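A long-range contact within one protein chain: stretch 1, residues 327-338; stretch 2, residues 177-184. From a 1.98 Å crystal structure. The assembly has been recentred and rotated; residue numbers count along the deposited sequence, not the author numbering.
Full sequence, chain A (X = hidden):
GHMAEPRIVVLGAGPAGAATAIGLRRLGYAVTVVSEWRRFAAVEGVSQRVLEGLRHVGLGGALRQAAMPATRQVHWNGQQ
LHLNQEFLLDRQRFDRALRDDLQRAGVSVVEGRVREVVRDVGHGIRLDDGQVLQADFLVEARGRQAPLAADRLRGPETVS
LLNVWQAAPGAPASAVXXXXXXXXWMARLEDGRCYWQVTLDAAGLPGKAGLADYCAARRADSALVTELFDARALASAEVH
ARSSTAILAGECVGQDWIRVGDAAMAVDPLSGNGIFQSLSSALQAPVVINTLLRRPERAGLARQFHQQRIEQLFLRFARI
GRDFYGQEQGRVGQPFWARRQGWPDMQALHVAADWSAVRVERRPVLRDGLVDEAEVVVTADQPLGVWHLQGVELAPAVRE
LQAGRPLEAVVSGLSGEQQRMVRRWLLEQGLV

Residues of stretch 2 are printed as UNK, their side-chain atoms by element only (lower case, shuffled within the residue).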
# COMPACT_ATOMS: atom_id res chain seq x y z
N GLN A 327 18.88 -3.77 8.29
CA GLN A 327 20.07 -2.94 8.07
C GLN A 327 20.60 -2.34 9.38
O GLN A 327 21.79 -2.02 9.46
CB GLN A 327 19.77 -1.83 7.06
CG GLN A 327 19.79 -2.33 5.63
CD GLN A 327 19.71 -1.22 4.60
OE1 GLN A 327 18.63 -0.68 4.34
NE2 GLN A 327 20.85 -0.88 4.00
N GLU A 328 19.76 -2.21 10.40
CA GLU A 328 20.19 -1.73 11.71
C GLU A 328 20.82 -2.90 12.46
O GLU A 328 20.11 -3.74 13.03
CB GLU A 328 19.02 -1.12 12.47
CG GLU A 328 19.32 -0.77 13.90
CD GLU A 328 20.50 0.20 14.04
OE1 GLU A 328 21.62 -0.26 14.34
OE2 GLU A 328 20.28 1.41 13.85
N GLN A 329 22.15 -2.95 12.47
CA GLN A 329 22.89 -4.07 13.02
C GLN A 329 23.47 -3.80 14.40
O GLN A 329 24.09 -4.69 14.98
CB GLN A 329 24.02 -4.47 12.07
CG GLN A 329 23.60 -4.47 10.61
CD GLN A 329 24.71 -4.93 9.68
OE1 GLN A 329 25.18 -6.06 9.77
NE2 GLN A 329 25.14 -4.04 8.79
N GLY A 330 23.28 -2.60 14.94
CA GLY A 330 23.79 -2.29 16.26
C GLY A 330 22.73 -2.26 17.34
O GLY A 330 22.71 -1.36 18.18
N ARG A 331 21.83 -3.25 17.35
CA ARG A 331 20.71 -3.27 18.30
C ARG A 331 20.41 -4.68 18.77
O ARG A 331 19.25 -5.00 19.07
CB ARG A 331 19.44 -2.69 17.67
CG ARG A 331 19.51 -1.23 17.30
CD ARG A 331 19.54 -0.31 18.50
NE ARG A 331 19.39 1.08 18.07
CZ ARG A 331 19.99 2.11 18.67
NH1 ARG A 331 20.78 1.90 19.71
NH2 ARG A 331 19.80 3.34 18.21
N VAL A 332 21.43 -5.53 18.87
CA VAL A 332 21.20 -6.96 18.86
C VAL A 332 20.44 -7.47 20.08
O VAL A 332 19.80 -8.53 20.00
CB VAL A 332 22.55 -7.68 18.68
CG1 VAL A 332 23.09 -7.43 17.27
CG2 VAL A 332 23.54 -7.21 19.73
N GLY A 333 20.44 -6.76 21.19
CA GLY A 333 19.69 -7.30 22.31
C GLY A 333 18.26 -6.82 22.45
O GLY A 333 17.59 -7.19 23.43
N GLN A 334 17.75 -6.04 21.50
CA GLN A 334 16.53 -5.26 21.70
C GLN A 334 15.32 -6.00 21.16
O GLN A 334 15.29 -6.32 19.97
CB GLN A 334 16.66 -3.90 21.03
CG GLN A 334 17.84 -3.08 21.54
CD GLN A 334 17.65 -2.64 22.98
OE1 GLN A 334 16.52 -2.50 23.46
NE2 GLN A 334 18.76 -2.42 23.68
N PRO A 335 14.29 -6.24 21.98
CA PRO A 335 13.08 -6.91 21.46
C PRO A 335 12.38 -6.19 20.32
O PRO A 335 11.81 -6.86 19.45
CB PRO A 335 12.17 -6.98 22.70
CG PRO A 335 13.12 -7.00 23.85
CD PRO A 335 14.26 -6.11 23.44
N PHE A 336 12.38 -4.85 20.29
CA PHE A 336 11.68 -4.16 19.20
C PHE A 336 12.27 -4.55 17.85
O PHE A 336 11.53 -4.81 16.89
CB PHE A 336 11.73 -2.64 19.37
CG PHE A 336 11.22 -1.89 18.16
CD1 PHE A 336 9.87 -1.63 18.02
CD2 PHE A 336 12.08 -1.45 17.16
CE1 PHE A 336 9.38 -0.95 16.91
CE2 PHE A 336 11.60 -0.78 16.04
CZ PHE A 336 10.24 -0.53 15.92
N TRP A 337 13.60 -4.57 17.77
CA TRP A 337 14.31 -4.79 16.52
C TRP A 337 14.33 -6.27 16.13
O TRP A 337 14.01 -6.62 15.00
CB TRP A 337 15.73 -4.24 16.64
CG TRP A 337 15.76 -2.74 16.75
CD1 TRP A 337 15.79 -1.99 17.90
CD2 TRP A 337 15.73 -1.81 15.67
NE1 TRP A 337 15.80 -0.65 17.60
CE2 TRP A 337 15.76 -0.51 16.23
CE3 TRP A 337 15.69 -1.94 14.28
CZ2 TRP A 337 15.74 0.64 15.45
CZ3 TRP A 337 15.69 -0.79 13.50
CH2 TRP A 337 15.71 0.48 14.09
N ALA A 338 14.70 -7.14 17.08
CA ALA A 338 14.73 -8.58 16.83
C ALA A 338 13.38 -9.09 16.33
O ALA A 338 13.32 -9.85 15.36
CB ALA A 338 15.13 -9.32 18.10
N UNK A 177 15.84 8.68 12.76
CA UNK A 177 16.87 8.14 13.64
C UNK A 177 16.37 6.84 14.26
O UNK A 177 15.21 6.73 14.68
c UNK A 177 17.30 9.12 14.75
o UNK A 177 17.91 10.26 17.30
c UNK A 177 16.21 9.52 15.73
o UNK A 177 15.93 11.18 17.42
c UNK A 177 16.73 10.38 16.90
N UNK A 178 17.27 5.86 14.28
CA UNK A 178 17.06 4.62 15.00
C UNK A 178 17.24 4.86 16.50
O UNK A 178 18.25 5.42 16.93
o UNK A 178 18.43 2.65 15.50
c UNK A 178 18.04 3.56 14.49
N UNK A 179 16.25 4.45 17.28
CA UNK A 179 16.33 4.45 18.73
C UNK A 179 16.54 3.03 19.25
O UNK A 179 16.51 2.05 18.49
c UNK A 179 15.48 7.54 18.87
c UNK A 179 14.58 6.32 18.58
c UNK A 179 15.08 5.09 19.33
c UNK A 179 13.15 6.62 18.98
N UNK A 180 16.74 2.92 20.56
CA UNK A 180 17.02 1.63 21.17
C UNK A 180 15.83 0.68 21.07
O UNK A 180 16.02 -0.53 20.92
c UNK A 180 17.43 1.81 22.63
N UNK A 181 14.61 1.20 21.15
CA UNK A 181 13.38 0.41 21.21
C UNK A 181 12.35 0.91 20.20
O UNK A 181 11.14 0.76 20.40
o UNK A 181 12.96 2.80 22.57
c UNK A 181 12.41 1.81 23.11
c UNK A 181 12.81 0.41 22.63
o UNK A 181 11.55 1.93 24.01
N UNK A 182 12.83 1.53 19.12
CA UNK A 182 11.93 2.07 18.13
C UNK A 182 12.71 2.90 17.14
O UNK A 182 13.94 2.88 17.11
N UNK A 183 11.97 3.63 16.32
CA UNK A 183 12.59 4.59 15.42
C UNK A 183 11.65 5.79 15.31
O UNK A 183 10.45 5.68 15.54
c UNK A 183 8.93 3.59 10.99
c UNK A 183 11.18 2.18 13.44
n UNK A 183 10.08 2.05 12.61
c UNK A 183 9.00 4.86 10.47
c UNK A 183 10.96 5.41 11.80
c UNK A 183 11.72 3.44 13.31
c UNK A 183 10.92 4.13 12.35
c UNK A 183 10.00 5.76 10.86
c UNK A 183 9.91 3.23 11.93
c UNK A 183 12.91 3.98 14.03
N UNK A 184 12.23 6.93 14.96
CA UNK A 184 11.46 8.16 14.87
C UNK A 184 11.63 8.80 13.50
O UNK A 184 12.71 8.73 12.90
c UNK A 184 11.88 9.16 15.98

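Position 177 carries three side-chain carbons in a row, the third bearing two oxygens, and none of them touches stretch 1. This chain with a terminal carboxylate is Glu 177. Its backbone instead pairs with position 184, through Glu 177 N to O of 184 at 3.1 Å and Glu 177 O to N of 184 at 3.0 Å, which pairs the two strands of a hairpin that runs on beyond both ends of the stretch.

At position 178 the side chain is one carbon followed by one oxygen. The oxygen lies 2.8 Å from Glu 328 OE2 and 3.1 Å from Arg 331 NH2, and an unbranched CB with a single hydroxyl makes the residue Ser 178. Its OG donates to Glu 328 OE2 and accepts from both Arg 331 NH2 and Arg 331 NE, the latter at 3.2 Å, so one small hydroxyl links an acidic and a basic side chain. Arg 331 NH2 also makes a weak hydrogen bond to Ser 178 O at 2.9 Å, with an angle of 124°.

Position 179 has four side-chain carbons, forked at the second, and no heteroatom; none comes within 4.5 Å of stretch 1, and the CA-to-CB bond points away from it. This is Leu 179, and its contribution comes from the backbone. Leu 179 O accepts a hydrogen bond from Trp 337 NE1 at 2.9 Å and lies over one face of the Arg 331 guanidinium.

Position 180 has a lone side-chain carbon, whose bond from CA points away although CB comes 4.4 Å from Arg 331 NH1. The residue is Ala 180. Its main chain packs against stretch 1: Ala 180 N is 3.8 Å from Arg 331 CZ, and Ala 180 O is 3.2 Å from Gln 334 CG.

Position 181 shows two carbons, the second carrying two oxygens, one carbon shorter than Glu 177. No side-chain atom comes within 4.5 Å of stretch 1, to which the position offers its carbonyl, with O 3.5 Å from Phe 336 CG. This is Asp 181, whose carboxylate is hydrogen-bonded elsewhere in the structure.

No side-chain atom is present at position 182. Its CA sits 3.6 Å from the centroid of the Phe 336 ring, 16° off the ring normal, a CH-pi contact over the face. This is Gly 182, and Gly 182 O receives the backbone hydrogen bond from Leu 179 N at 2.8 Å, holding the hairpin together near its turn.

Position 183 bears one carbon and then fused five- and six-membered rings with eight carbons and one nitrogen; a ring carbon lies 3.8 Å from Phe 336 CZ, at the edge of that ring. This is the indole of Trp 183, and the carbon is CD1.

The single side-chain carbon at position 184 is out of reach of stretch 1; the residue is Ala 184.

The contact thus combines a polar cluster with an aromatic one. Ser 178 OG gathers Glu 328 and Arg 331, and Glu 328 OE1 in turn accepts from Gly 330 N at 2.9 Å, tying this acid to its own loop. Beyond the type I turn from Arg 331 to Gln 334, the helix brings in Phe 336 and Trp 337: the former packs on Gly 182 and Trp 183, while the latter anchors Leu 179 O.

Stretch 2 177-184: ESLADGWA
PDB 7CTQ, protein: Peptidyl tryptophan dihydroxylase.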